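Local coordinates for protein salicylate carboxymethyltransferase (Clarkia breweri, PDB 1M6E) that methylates the carboxyl group of salicylic acid with S-adenosyl-L-methionine, yielding the volatile ester methyl salicylate and S-adenosyl-L-homocysteine, at residues 3-8 / 98-103; 8-13 / 309-314; 246-251 / 318-323. All blocks are in the same frame, centred on the assembly; numbering follows the deposited sequence.

Interaction 1: 3-8 / 98-103; sequences VRQVLH and DLPGND. With SAH (S-adenosyl-L-homocysteine), chain C.
Leu99 fills the tight half of this contact, CD1 turned to His8, CD2 to the bound S-adenosyl-L-homocysteine and to Gln5 CG. Leu99 CD1 lies at the edge of the His8 imidazole, 3.4 Å from His8 CD2. The branch carbon CG lies against one face of the adenine near C4 and C5, and Leu99 CD2 is 3.6 Å from C6 of the cofactor. A forked aliphatic residue suits this place, one branch meeting each flat group. His8 in turn brings NE2 close to C8 of the adenine and packs edge-to-face with Trp151. The loop 98-103 follows strand 91-98 of the Rossmann-like methyltransferase sheet, and Asp98 at the strand's end does what an acidic residue commonly does there in this fold. Its OD1 accepts a hydrogen bond from the ribose O2' at 2.7 Å; a similar one from O3' to the doubtfully placed OD2 is less certain. Toward the outside the packing is looser. Gln5, on the short helix 4-7, uses only the aliphatic foot of its side chain, CG 4.0 Å from Leu99 CD2. Pro100 sets CD 3.6 Å from Gln5 O, while Phe108 of the second subunit packs on Pro100.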
loop_
_atom_site.group_PDB
_atom_site.type_symbol
_atom_site.label_atom_id
_atom_site.label_comp_id
_atom_site.label_asym_id
_atom_site.label_seq_id
_atom_site.Cartn_x
_atom_site.Cartn_y
_atom_site.Cartn_z
ATOM N N VAL A 3 -21.846 -2.620 -1.304
ATOM C CA VAL A 3 -20.652 -3.158 -1.965
ATOM C C VAL A 3 -19.562 -3.551 -0.958
ATOM O O VAL A 3 -18.736 -2.724 -0.561
ATOM C CB VAL A 3 -20.098 -2.121 -3.004
ATOM C CG1 VAL A 3 -19.974 -0.744 -2.365
ATOM C CG2 VAL A 3 -18.758 -2.587 -3.565
ATOM N N ARG A 4 -19.559 -4.817 -0.548
ATOM C CA ARG A 4 -18.594 -5.293 0.443
ATOM C C ARG A 4 -17.212 -4.755 0.220
ATOM O O ARG A 4 -16.522 -4.372 1.165
ATOM C CB ARG A 4 -18.532 -6.809 0.445
ATOM C CG ARG A 4 -19.870 -7.438 0.761
ATOM C CD ARG A 4 -20.457 -6.961 2.117
ATOM N NE ARG A 4 -21.255 -5.728 2.037
ATOM C CZ ARG A 4 -21.856 -5.134 3.074
ATOM N NH1 ARG A 4 -21.770 -5.643 4.300
ATOM N NH2 ARG A 4 -22.538 -4.016 2.882
ATOM N N GLN A 5 -16.837 -4.703 -1.047
ATOM C CA GLN A 5 -15.523 -4.275 -1.479
ATOM C C GLN A 5 -15.089 -2.899 -1.019
ATOM O O GLN A 5 -13.951 -2.708 -0.570
ATOM C CB GLN A 5 -15.490 -4.347 -2.986
ATOM C CG GLN A 5 -14.151 -4.187 -3.600
ATOM C CD GLN A 5 -14.249 -4.454 -5.068
ATOM O OE1 GLN A 5 -15.362 -4.582 -5.601
ATOM N NE2 GLN A 5 -13.099 -4.542 -5.746
ATOM N N VAL A 6 -16.004 -1.949 -1.163
ATOM C CA VAL A 6 -15.799 -0.556 -0.777
ATOM C C VAL A 6 -16.165 -0.378 0.697
ATOM O O VAL A 6 -15.583 0.459 1.385
ATOM C CB VAL A 6 -16.688 0.406 -1.655
ATOM C CG1 VAL A 6 -17.090 1.645 -0.868
ATOM C CG2 VAL A 6 -15.928 0.832 -2.917
ATOM N N LEU A 7 -17.102 -1.195 1.179
ATOM C CA LEU A 7 -17.582 -1.098 2.551
ATOM C C LEU A 7 -16.799 -1.738 3.705
ATOM O O LEU A 7 -16.489 -1.061 4.690
ATOM C CB LEU A 7 -19.021 -1.585 2.610
ATOM C CG LEU A 7 -19.830 -1.198 3.853
ATOM C CD1 LEU A 7 -21.292 -1.503 3.579
ATOM C CD2 LEU A 7 -19.354 -1.949 5.104
ATOM N N HIS A 8 -16.469 -3.019 3.633
ATOM C CA HIS A 8 -15.781 -3.542 4.790
ATOM C C HIS A 8 -14.284 -3.734 4.809
ATOM O O HIS A 8 -13.616 -4.043 3.803
ATOM C CB HIS A 8 -16.439 -4.830 5.278
ATOM C CG HIS A 8 -15.906 -6.077 4.647
ATOM N ND1 HIS A 8 -16.095 -7.323 5.209
ATOM C CD2 HIS A 8 -15.202 -6.276 3.509
ATOM C CE1 HIS A 8 -15.523 -8.236 4.445
ATOM N NE2 HIS A 8 -14.973 -7.627 3.409
ATOM N N ASP A 98 -5.481 -7.055 0.401
ATOM C CA ASP A 98 -6.695 -6.827 1.096
ATOM C C ASP A 98 -7.528 -5.916 0.272
ATOM O O ASP A 98 -7.068 -5.460 -0.782
ATOM C CB ASP A 98 -6.446 -6.264 2.471
ATOM C CG ASP A 98 -7.606 -6.524 3.387
ATOM O OD1 ASP A 98 -8.690 -5.987 3.076
ATOM O OD2 ASP A 98 -7.454 -7.272 4.380
ATOM N N LEU A 99 -8.763 -5.680 0.716
ATOM C CA LEU A 99 -9.658 -4.823 -0.040
ATOM C C LEU A 99 -9.130 -3.422 0.034
ATOM O O LEU A 99 -8.377 -3.088 0.962
ATOM C CB LEU A 99 -11.081 -4.879 0.518
ATOM C CG LEU A 99 -11.757 -6.208 0.227
ATOM C CD1 LEU A 99 -13.118 -6.196 0.811
ATOM C CD2 LEU A 99 -11.810 -6.433 -1.258
ATOM N N PRO A 100 -9.492 -2.581 -0.954
ATOM C CA PRO A 100 -9.009 -1.190 -0.931
ATOM C C PRO A 100 -9.587 -0.617 0.351
ATOM O O PRO A 100 -10.670 -1.027 0.808
ATOM C CB PRO A 100 -9.642 -0.558 -2.168
ATOM C CG PRO A 100 -10.251 -1.754 -2.964
ATOM C CD PRO A 100 -10.598 -2.753 -1.915
ATOM N N GLY A 101 -8.908 0.309 0.977
ATOM C CA GLY A 101 -9.549 0.773 2.190
ATOM C C GLY A 101 -9.361 -0.099 3.424
ATOM O O GLY A 101 -10.199 -0.150 4.300
ATOM N N ASN A 102 -8.260 -0.829 3.449
ATOM C CA ASN A 102 -7.867 -1.614 4.598
ATOM C C ASN A 102 -6.796 -0.629 5.110
ATOM O O ASN A 102 -6.614 0.423 4.511
ATOM C CB ASN A 102 -7.233 -2.927 4.151
ATOM C CG ASN A 102 -6.333 -3.532 5.220
ATOM O OD1 ASN A 102 -6.760 -3.689 6.394
ATOM N ND2 ASN A 102 -5.083 -3.871 4.837
ATOM N N ASP A 103 -6.085 -0.915 6.188
ATOM C CA ASP A 103 -5.085 0.052 6.612
ATOM C C ASP A 103 -3.691 -0.288 6.137
ATOM O O ASP A 103 -2.852 -0.771 6.907
ATOM C CB ASP A 103 -5.073 0.192 8.118
ATOM C CG ASP A 103 -4.800 1.604 8.543
ATOM O OD1 ASP A 103 -4.177 2.338 7.735
ATOM O OD2 ASP A 103 -5.201 1.972 9.671
HETATM N N SAH C . -5.499 -12.657 8.131
HETATM C CA SAH C . -5.602 -11.977 9.505
HETATM C CB SAH C . -6.914 -11.200 9.724
HETATM C CG SAH C . -7.860 -11.172 8.599
HETATM S SD SAH C . -9.451 -10.301 8.814
HETATM C C SAH C . -5.559 -12.948 10.684
HETATM O O SAH C . -5.466 -14.194 10.478
HETATM O OXT SAH C . -5.628 -12.362 11.844
HETATM C "C5'" SAH C . -10.005 -10.552 7.162
HETATM C "C4'" SAH C . -9.577 -9.486 6.058
HETATM O "O4'" SAH C . -10.190 -10.069 4.865
HETATM C "C3'" SAH C . -10.330 -8.109 6.193
HETATM O "O3'" SAH C . -9.335 -6.962 6.462
HETATM C "C2'" SAH C . -10.957 -7.881 4.890
HETATM O "O2'" SAH C . -10.982 -6.622 4.307
HETATM C "C1'" SAH C . -10.357 -9.099 4.034
HETATM N N9 SAH C . -11.230 -9.433 2.931
HETATM C C8 SAH C . -12.580 -9.705 2.895
HETATM N N7 SAH C . -13.042 -9.939 1.701
HETATM C C5 SAH C . -11.922 -9.814 0.913
HETATM C C6 SAH C . -11.718 -9.933 -0.481
HETATM N N6 SAH C . -12.737 -10.215 -1.293
HETATM N N1 SAH C . -10.451 -9.757 -1.023
HETATM C C2 SAH C . -9.417 -9.463 -0.171
HETATM N N3 SAH C . -9.510 -9.320 1.181
HETATM C C4 SAH C . -10.797 -9.509 1.658
#

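Interaction 2: 8-13 / 309-314; sequences HMKGGA and RAVAEP. With SAH (S-adenosyl-L-homocysteine), chain C; SAL (2-hydroxybenzoic acid), chain D.
Gly11 N meets the peptide group of Ala310 in its carbonyl plane, on a lone pair of O, in a hydrogen bond of 2.9 Å with an N-H...O angle of 161°. The pyrrolidine of Pro314 is approached at its CG end by Met9 O, 3.5 Å from CG. Over one face of the salicylate lies Val311 CG1, above the bond from the ring to the carboxylate and 3.6 Å from C1' of the salicylate. Proline and glycine suit their places here. Pro314 has no N-H to offer the carbonyl one turn back, the helix kinks at that point, and Ala310 O takes the Gly11 N-H instead. Gly11 CA lies 4.7 Å from Ala310 CA, and glycine puts no side chain between them. Lys10 threads past the S-adenosyl-L-homocysteine, Lys10 CE lying 3.6 Å from the cofactor's SD; the bend at chi2 (-90°) puts CD between that sulfur and Val311. Lys10 lines both ligand pockets, Val311 that of salicylate. The segment 8-13 links helix 4-7 to the approach to helix 23-31, lying against helix 303-320, whose Arg309 and Glu313 pack on Ile325 of helix 322-341.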
loop_
_atom_site.group_PDB
_atom_site.type_symbol
_atom_site.label_atom_id
_atom_site.label_comp_id
_atom_site.label_asym_id
_atom_site.label_seq_id
_atom_site.Cartn_x
_atom_site.Cartn_y
_atom_site.Cartn_z
ATOM N N HIS A 8 -16.469 -3.019 3.633
ATOM C CA HIS A 8 -15.781 -3.542 4.790
ATOM C C HIS A 8 -14.284 -3.734 4.809
ATOM O O HIS A 8 -13.616 -4.043 3.803
ATOM C CB HIS A 8 -16.439 -4.830 5.278
ATOM C CG HIS A 8 -15.906 -6.077 4.647
ATOM N ND1 HIS A 8 -16.095 -7.323 5.209
ATOM C CD2 HIS A 8 -15.202 -6.276 3.509
ATOM C CE1 HIS A 8 -15.523 -8.236 4.445
ATOM N NE2 HIS A 8 -14.973 -7.627 3.409
ATOM N N MET A 9 -13.801 -3.541 6.028
ATOM C CA MET A 9 -12.415 -3.654 6.428
ATOM C C MET A 9 -12.558 -3.799 7.945
ATOM O O MET A 9 -13.671 -3.795 8.453
ATOM C CB MET A 9 -11.638 -2.377 6.095
ATOM C CG MET A 9 -11.944 -1.177 7.004
ATOM S SD MET A 9 -13.299 -0.160 6.425
ATOM C CE MET A 9 -13.161 1.268 7.554
ATOM N N LYS A 10 -11.442 -3.912 8.658
ATOM C CA LYS A 10 -11.451 -4.076 10.111
ATOM C C LYS A 10 -11.045 -2.737 10.648
ATOM O O LYS A 10 -10.485 -1.957 9.892
ATOM C CB LYS A 10 -10.422 -5.124 10.515
ATOM C CG LYS A 10 -10.525 -6.436 9.755
ATOM C CD LYS A 10 -11.431 -7.386 10.439
ATOM C CE LYS A 10 -12.220 -8.134 9.438
ATOM N NZ LYS A 10 -13.011 -7.065 8.833
ATOM N N GLY A 11 -11.346 -2.449 11.922
ATOM C CA GLY A 11 -10.992 -1.161 12.512
ATOM C C GLY A 11 -9.503 -0.910 12.333
ATOM O O GLY A 11 -8.707 -1.819 12.591
ATOM N N GLY A 12 -9.136 0.304 11.903
ATOM C CA GLY A 12 -7.748 0.700 11.660
ATOM C C GLY A 12 -6.750 0.816 12.803
ATOM O O GLY A 12 -6.891 1.637 13.700
ATOM N N ALA A 13 -5.717 -0.021 12.719
ATOM C CA ALA A 13 -4.628 -0.164 13.700
ATOM C C ALA A 13 -4.151 1.055 14.465
ATOM O O ALA A 13 -4.423 2.199 14.088
ATOM C CB ALA A 13 -3.403 -0.864 13.044
ATOM N N ARG A 309 -16.061 -6.252 17.442
ATOM C CA ARG A 309 -16.323 -4.835 17.187
ATOM C C ARG A 309 -15.339 -4.320 16.132
ATOM O O ARG A 309 -15.717 -3.602 15.221
ATOM C CB ARG A 309 -16.158 -3.984 18.440
ATOM C CG ARG A 309 -16.420 -2.514 18.156
ATOM C CD ARG A 309 -15.495 -1.576 18.914
ATOM N NE ARG A 309 -15.935 -0.177 18.862
ATOM C CZ ARG A 309 -16.992 0.304 19.512
ATOM N NH1 ARG A 309 -17.725 -0.501 20.265
ATOM N NH2 ARG A 309 -17.316 1.592 19.421
ATOM N N ALA A 310 -14.071 -4.671 16.289
ATOM C CA ALA A 310 -13.060 -4.288 15.338
ATOM C C ALA A 310 -13.348 -5.029 14.031
ATOM O O ALA A 310 -12.906 -4.632 12.961
ATOM C CB ALA A 310 -11.746 -4.684 15.845
ATOM N N VAL A 311 -14.129 -6.089 14.116
ATOM C CA VAL A 311 -14.450 -6.901 12.947
ATOM C C VAL A 311 -15.714 -6.439 12.203
ATOM O O VAL A 311 -15.793 -6.560 10.977
ATOM C CB VAL A 311 -14.610 -8.408 13.391
ATOM C CG1 VAL A 311 -15.189 -9.250 12.288
ATOM C CG2 VAL A 311 -13.269 -8.961 13.843
ATOM N N ALA A 312 -16.683 -5.883 12.930
ATOM C CA ALA A 312 -17.944 -5.489 12.306
ATOM C C ALA A 312 -18.371 -4.052 12.496
ATOM O O ALA A 312 -19.333 -3.611 11.895
ATOM C CB ALA A 312 -19.070 -6.422 12.799
ATOM N N GLU A 313 -17.682 -3.307 13.335
ATOM C CA GLU A 313 -18.090 -1.926 13.541
ATOM C C GLU A 313 -18.338 -1.195 12.222
ATOM O O GLU A 313 -19.260 -0.386 12.146
ATOM C CB GLU A 313 -17.052 -1.160 14.358
ATOM C CG GLU A 313 -17.573 0.123 14.971
ATOM C CD GLU A 313 -16.594 1.278 14.828
ATOM O OE1 GLU A 313 -16.827 2.331 15.452
ATOM O OE2 GLU A 313 -15.592 1.148 14.084
ATOM N N PRO A 314 -17.513 -1.456 11.175
ATOM C CA PRO A 314 -17.704 -0.784 9.886
ATOM C C PRO A 314 -18.960 -1.218 9.103
ATOM O O PRO A 314 -19.640 -0.392 8.501
ATOM C CB PRO A 314 -16.409 -1.102 9.144
ATOM C CG PRO A 314 -15.437 -1.276 10.198
ATOM C CD PRO A 314 -16.187 -2.099 11.195
HETATM N N SAH C . -5.499 -12.657 8.131
HETATM C CA SAH C . -5.602 -11.977 9.505
HETATM C CB SAH C . -6.914 -11.200 9.724
HETATM C CG SAH C . -7.860 -11.172 8.599
HETATM S SD SAH C . -9.451 -10.301 8.814
HETATM C C SAH C . -5.559 -12.948 10.684
HETATM O O SAH C . -5.466 -14.194 10.478
HETATM O OXT SAH C . -5.628 -12.362 11.844
HETATM C "C5'" SAH C . -10.005 -10.552 7.162
HETATM C "C4'" SAH C . -9.577 -9.486 6.058
HETATM O "O4'" SAH C . -10.190 -10.069 4.865
HETATM C "C3'" SAH C . -10.330 -8.109 6.193
HETATM O "O3'" SAH C . -9.335 -6.962 6.462
HETATM C "C2'" SAH C . -10.957 -7.881 4.890
HETATM O "O2'" SAH C . -10.982 -6.622 4.307
HETATM C "C1'" SAH C . -10.357 -9.099 4.034
HETATM N N9 SAH C . -11.230 -9.433 2.931
HETATM C C8 SAH C . -12.580 -9.705 2.895
HETATM N N7 SAH C . -13.042 -9.939 1.701
HETATM C C5 SAH C . -11.922 -9.814 0.913
HETATM C C6 SAH C . -11.718 -9.933 -0.481
HETATM N N6 SAH C . -12.737 -10.215 -1.293
HETATM N N1 SAH C . -10.451 -9.757 -1.023
HETATM C C2 SAH C . -9.417 -9.463 -0.171
HETATM N N3 SAH C . -9.510 -9.320 1.181
HETATM C C4 SAH C . -10.797 -9.509 1.658
HETATM C "C1'" SAL D . -13.479 -12.216 11.151
HETATM O "O1'" SAL D . -12.310 -12.102 11.552
HETATM O "O2'" SAL D . -13.755 -11.737 9.924
HETATM C C1 SAL D . -14.505 -12.871 12.058
HETATM C C2 SAL D . -15.920 -13.054 11.705
HETATM C C3 SAL D . -16.775 -13.682 12.640
HETATM C C4 SAL D . -16.348 -14.145 13.910
HETATM C C5 SAL D . -15.006 -13.996 14.301
HETATM C C6 SAL D . -14.041 -13.327 13.332
HETATM O O2 SAL D . -16.497 -12.667 10.527
#

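Interaction 3: 246-251 / 318-323; sequences KMDKFN and DHFGEA
His319 and Phe320 present their rings to the turn 246-251 in different ways. The imidazole uses its edge for a polar contact: NE2 donates to Met247 O at 3.1 Å, with the oxygen close to the ring plane. The donor stands above the carbonyl plane, 43° out of it, and Phe250 N reaches the same oxygen from the opposite face, so two bonds grip one carbonyl. CB of His319 points toward the turn, and CG, anti to the backbone N (chi1 -171°), lies beside the carbonyl carbon. Asn251 covers a face of the ring, its CB 4.0 Å from the His319 centroid in a CH-pi contact, while Phe250 CB lies at the edge beside CE1. Histidine suits this place by joining an N-H at its rim to a flat face that can be packed.

The Phe320 ring gives a flat apolar surface, with Asp248 N and Asn251 ND2 at its edge. His319 CD2 stands 3.5 Å above the Phe320 plane, offset toward the rim. Phe320 CZ touches Asn251 CB at 3.6 Å, the amide turned 68° from the ring plane. Met247 and Phe320 slide past each other in opposite directions, Met247 CE resting 3.6 Å from Phe320 CD2; the sulfur makes an oblique Met-aromatic contact, for which a flexible methionine is well fitted. By similarity to related enzymes Asp248, Phe250 and Asn251 belong to a magnesium site with Asn162. CB of Asp248 leads away from 318-323, its side chain packing on Leu233 of helix 227-238, and Asn251 touches Leu316; the turn thus sits between that helix and the junction of helices 303-320 and 322-341.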
loop_
_atom_site.group_PDB
_atom_site.type_symbol
_atom_site.label_atom_id
_atom_site.label_comp_id
_atom_site.label_asym_id
_atom_site.label_seq_id
_atom_site.Cartn_x
_atom_site.Cartn_y
_atom_site.Cartn_z
ATOM N N LYS A 246 -37.273 -1.741 9.455
ATOM C CA LYS A 246 -37.117 -1.569 8.016
ATOM C C LYS A 246 -35.610 -1.585 7.763
ATOM O O LYS A 246 -35.151 -2.129 6.757
ATOM C CB LYS A 246 -37.719 -0.229 7.559
ATOM C CG LYS A 246 -39.220 -0.047 7.841
ATOM C CD LYS A 246 -40.112 -0.708 6.788
ATOM C CE LYS A 246 -41.595 -0.427 7.079
ATOM N NZ LYS A 246 -42.552 -0.923 6.033
ATOM N N MET A 247 -34.852 -0.993 8.692
ATOM C CA MET A 247 -33.393 -0.961 8.602
ATOM C C MET A 247 -32.783 -2.299 8.966
ATOM O O MET A 247 -32.069 -2.868 8.152
ATOM C CB MET A 247 -32.815 0.075 9.536
ATOM C CG MET A 247 -33.005 1.486 9.086
ATOM S SD MET A 247 -31.399 2.185 8.790
ATOM C CE MET A 247 -30.923 2.745 10.463
ATOM N N ASP A 248 -33.053 -2.794 10.184
ATOM C CA ASP A 248 -32.522 -4.089 10.628
ATOM C C ASP A 248 -32.935 -5.144 9.628
ATOM O O ASP A 248 -32.171 -6.052 9.347
ATOM C CB ASP A 248 -33.024 -4.493 12.042
ATOM C CG ASP A 248 -32.184 -5.661 12.693
ATOM O OD1 ASP A 248 -32.366 -6.862 12.378
ATOM O OD2 ASP A 248 -31.322 -5.375 13.542
ATOM N N LYS A 249 -34.127 -5.037 9.061
ATOM C CA LYS A 249 -34.525 -6.054 8.096
ATOM C C LYS A 249 -33.752 -6.027 6.771
ATOM O O LYS A 249 -34.078 -6.742 5.827
ATOM C CB LYS A 249 -36.052 -6.035 7.901
ATOM C CG LYS A 249 -36.771 -6.841 9.026
ATOM C CD LYS A 249 -38.192 -6.370 9.348
ATOM C CE LYS A 249 -38.669 -6.977 10.680
ATOM N NZ LYS A 249 -39.873 -6.305 11.293
ATOM N N PHE A 250 -32.688 -5.232 6.724
ATOM C CA PHE A 250 -31.827 -5.169 5.542
ATOM C C PHE A 250 -30.361 -5.507 5.876
ATOM O O PHE A 250 -29.622 -5.915 4.987
ATOM C CB PHE A 250 -31.923 -3.797 4.855
ATOM C CG PHE A 250 -33.165 -3.626 4.020
ATOM C CD1 PHE A 250 -33.704 -2.357 3.793
ATOM C CD2 PHE A 250 -33.817 -4.737 3.478
ATOM C CE1 PHE A 250 -34.884 -2.191 3.039
ATOM C CE2 PHE A 250 -35.003 -4.586 2.718
ATOM C CZ PHE A 250 -35.534 -3.304 2.502
ATOM N N ASN A 251 -29.934 -5.355 7.135
ATOM C CA ASN A 251 -28.562 -5.699 7.486
ATOM C C ASN A 251 -28.400 -7.231 7.431
ATOM O O ASN A 251 -29.311 -7.954 7.826
ATOM C CB ASN A 251 -28.199 -5.209 8.904
ATOM C CG ASN A 251 -26.676 -5.357 9.210
ATOM O OD1 ASN A 251 -25.836 -4.851 8.468
ATOM N ND2 ASN A 251 -26.334 -6.048 10.284
ATOM N N ASP A 318 -21.838 1.606 8.824
ATOM C CA ASP A 318 -22.235 1.975 7.482
ATOM C C ASP A 318 -23.683 1.627 7.180
ATOM O O ASP A 318 -24.241 2.137 6.227
ATOM C CB ASP A 318 -21.322 1.307 6.449
ATOM C CG ASP A 318 -21.649 1.721 5.009
ATOM O OD1 ASP A 318 -22.374 0.962 4.315
ATOM O OD2 ASP A 318 -21.182 2.813 4.581
ATOM N N HIS A 319 -24.304 0.757 7.965
ATOM C CA HIS A 319 -25.693 0.417 7.682
ATOM C C HIS A 319 -26.634 1.062 8.659
ATOM O O HIS A 319 -27.822 1.107 8.371
ATOM C CB HIS A 319 -25.926 -1.089 7.706
ATOM C CG HIS A 319 -27.283 -1.497 7.215
ATOM N ND1 HIS A 319 -27.542 -1.782 5.891
ATOM C CD2 HIS A 319 -28.453 -1.671 7.870
ATOM C CE1 HIS A 319 -28.813 -2.117 5.753
ATOM N NE2 HIS A 319 -29.388 -2.057 6.939
ATOM N N PHE A 320 -26.122 1.549 9.804
ATOM C CA PHE A 320 -26.963 2.209 10.834
ATOM C C PHE A 320 -26.445 3.566 11.363
ATOM O O PHE A 320 -27.179 4.271 12.058
ATOM C CB PHE A 320 -27.177 1.304 12.061
ATOM C CG PHE A 320 -27.807 -0.019 11.752
ATOM C CD1 PHE A 320 -27.018 -1.158 11.584
ATOM C CD2 PHE A 320 -29.192 -0.135 11.638
ATOM C CE1 PHE A 320 -27.591 -2.394 11.308
ATOM C CE2 PHE A 320 -29.787 -1.378 11.362
ATOM C CZ PHE A 320 -28.976 -2.508 11.197
ATOM N N GLY A 321 -25.192 3.916 11.067
ATOM C CA GLY A 321 -24.631 5.179 11.536
ATOM C C GLY A 321 -24.047 5.150 12.942
ATOM O O GLY A 321 -24.370 4.266 13.720
ATOM N N GLU A 322 -23.212 6.127 13.284
ATOM C CA GLU A 322 -22.577 6.169 14.601
ATOM C C GLU A 322 -23.453 6.274 15.850
ATOM O O GLU A 322 -23.069 5.772 16.916
ATOM C CB GLU A 322 -21.576 7.312 14.660
ATOM C CG GLU A 322 -20.503 7.238 13.616
ATOM C CD GLU A 322 -19.270 8.024 13.997
ATOM O OE1 GLU A 322 -19.401 9.235 14.285
ATOM O OE2 GLU A 322 -18.171 7.426 14.008
ATOM N N ALA A 323 -24.602 6.943 15.731
ATOM C CA ALA A 323 -25.522 7.153 16.859
ATOM C C ALA A 323 -25.762 5.879 17.674
ATOM O O ALA A 323 -25.810 5.911 18.909
ATOM C CB ALA A 323 -26.858 7.728 16.345
#

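Interactions 1 and 2 are two sides of one pocket, their centres about 10 Å apart. They share His8 and both touch S-adenosyl-L-homocysteine: 98-103 takes the adenine and ribose hydroxyls, while Lys10 passes the sulfur and Val311 the salicylate. The N-terminal segment 3-13 thus bridges helix 303-320 and the loop after strand 91-98. That helix leads on from interaction 2 to interaction 3, whose centre is about 16 Å from that of interaction 2 and about 18 Å from that of interaction 1. Interaction 3 lies farther off, the side chain of Asn251 being about 12 Å from the salicylate at the nearest atoms, and carries residues of a probable magnesium site.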